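Local coordinates for protein N-acylethanolamine-hydrolyzing acid amidase subunit alpha (Caenorhabditis elegans, PDB 6DY3) that probably hydrolyses bioactive fatty acid amides such as N-palmitoylethanolamine to ethanolamine and free fatty acids, as the alpha part of an autocleaved heterodimer, at residues Trp61-Ile66 against Glu91-Asn96. Numbering follows the deposited sequence.
Sequences WAASKI and EIVGMN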
# COMPACT_ATOMS: atom_id res chain seq x y z
N TRP A 61 -5.37 20.79 13.48
CA TRP A 61 -6.60 20.92 14.27
C TRP A 61 -7.45 19.66 14.16
O TRP A 61 -7.93 19.13 15.17
CB TRP A 61 -7.39 22.14 13.81
CG TRP A 61 -8.73 22.23 14.46
CD1 TRP A 61 -9.00 22.76 15.68
CD2 TRP A 61 -9.97 21.74 13.95
NE1 TRP A 61 -10.34 22.64 15.96
CE2 TRP A 61 -10.95 22.02 14.91
CE3 TRP A 61 -10.34 21.09 12.77
CZ2 TRP A 61 -12.29 21.68 14.73
CZ3 TRP A 61 -11.67 20.76 12.59
CH2 TRP A 61 -12.62 21.05 13.56
N ALA A 62 -7.68 19.18 12.93
CA ALA A 62 -8.49 17.99 12.73
C ALA A 62 -7.83 16.75 13.32
O ALA A 62 -8.51 15.86 13.83
CB ALA A 62 -8.77 17.79 11.24
N ALA A 63 -6.50 16.67 13.25
CA ALA A 63 -5.81 15.48 13.71
C ALA A 63 -5.90 15.28 15.22
O ALA A 63 -5.77 14.15 15.70
CB ALA A 63 -4.34 15.53 13.29
N SER A 64 -6.13 16.35 15.99
CA SER A 64 -6.27 16.19 17.43
C SER A 64 -7.57 15.49 17.80
O SER A 64 -7.68 14.94 18.90
CB SER A 64 -6.21 17.54 18.12
OG SER A 64 -7.31 18.35 17.73
N LYS A 65 -8.56 15.49 16.90
CA LYS A 65 -9.84 14.85 17.16
C LYS A 65 -9.75 13.36 16.85
O LYS A 65 -10.55 12.82 16.08
CB LYS A 65 -10.93 15.53 16.32
CG LYS A 65 -10.92 17.06 16.37
CD LYS A 65 -11.95 17.60 17.33
CE LYS A 65 -11.76 19.09 17.54
NZ LYS A 65 -10.56 19.39 18.37
N ILE A 66 -8.78 12.68 17.46
CA ILE A 66 -8.43 11.32 17.07
C ILE A 66 -9.62 10.37 17.21
O ILE A 66 -9.75 9.41 16.44
CB ILE A 66 -7.22 10.84 17.90
CG1 ILE A 66 -6.80 9.44 17.44
CG2 ILE A 66 -7.55 10.85 19.39
CD1 ILE A 66 -5.60 8.90 18.17
N GLU A 91 0.56 14.97 14.80
CA GLU A 91 1.34 14.80 13.57
C GLU A 91 1.31 13.35 13.10
O GLU A 91 1.19 13.09 11.90
CB GLU A 91 2.78 15.27 13.80
CG GLU A 91 2.89 16.77 14.10
CD GLU A 91 4.33 17.23 14.34
OE1 GLU A 91 5.23 16.37 14.42
OE2 GLU A 91 4.55 18.45 14.46
N ILE A 92 1.38 12.41 14.03
CA ILE A 92 1.34 10.99 13.66
C ILE A 92 -0.01 10.65 13.05
O ILE A 92 -0.09 9.92 12.05
CB ILE A 92 1.66 10.12 14.89
CG1 ILE A 92 3.16 10.24 15.20
CG2 ILE A 92 1.23 8.66 14.67
CD1 ILE A 92 3.57 9.58 16.49
N VAL A 93 -1.10 11.15 13.64
CA VAL A 93 -2.43 10.93 13.08
C VAL A 93 -2.52 11.54 11.68
O VAL A 93 -3.06 10.92 10.75
CB VAL A 93 -3.51 11.51 14.01
CG1 VAL A 93 -4.89 11.52 13.33
CG2 VAL A 93 -3.56 10.72 15.32
N GLY A 94 -2.01 12.76 11.51
CA GLY A 94 -2.08 13.41 10.22
C GLY A 94 -1.36 12.63 9.13
O GLY A 94 -1.88 12.45 8.03
N MET A 95 -0.14 12.16 9.42
CA MET A 95 0.60 11.41 8.41
C MET A 95 -0.11 10.12 8.04
O MET A 95 -0.10 9.71 6.87
CB MET A 95 2.02 11.11 8.87
CG MET A 95 2.94 12.31 8.77
SD MET A 95 4.61 11.98 9.34
CE MET A 95 4.34 12.12 11.09
N ASN A 96 -0.73 9.45 9.01
CA ASN A 96 -1.41 8.19 8.70
C ASN A 96 -2.65 8.41 7.85
O ASN A 96 -2.99 7.57 7.01
CB ASN A 96 -1.77 7.49 10.00
CG ASN A 96 -0.65 6.64 10.53
OD1 ASN A 96 -0.54 5.46 10.18
ND2 ASN A 96 0.20 7.22 11.38
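Val-93 and Ala-63 illustrate how a branched side chain can pack beside a close approach of two small residues, with no hydrogen bond across the contact. The CA atoms of Ala-63 and Gly-94 lie 5.5 Å apart, consistent with the small size of both residues. The methyl of Ala-63 points at helix 89-97, where CB meets Gly-94 N at 4.0 Å; with no side chain on Gly-94, the backbone itself forms part of the contact surface. Val-93 divides its fork between two partners. CG1, anti to the backbone N (chi1 170°), packs against the Ala-63 methyl and comes within 3.6 Å of Ala-63 O, a van der Waals contact of a methyl with a carbonyl oxygen. CG2 turns instead to Ile-66, whose CD1 lies 3.9 Å away. The extended Ile-66 chain, with CG1 anti to its own nitrogen (chi1 -177°), crosses the valine at roughly a right angle. Ala-63 and Ile-66 thus both meet the same valine, and between them lies an inverse gamma turn centred on Lys-65. Putting an alanine at Val-93 would probably open a gap beside Ala-63 O and leave the tip of Ile-66 without its methyl partner. This buried packing joins segment 61-66 to helix 89-97 within the alpha subunit. Phe-70 also touches Val-93, while elsewhere on helix 89-97 Ile-92 packs on helix 72-85, Met-95 on helix 40-48, and Asn-96 hydrogen-bonds Leu-51 of the beta subunit.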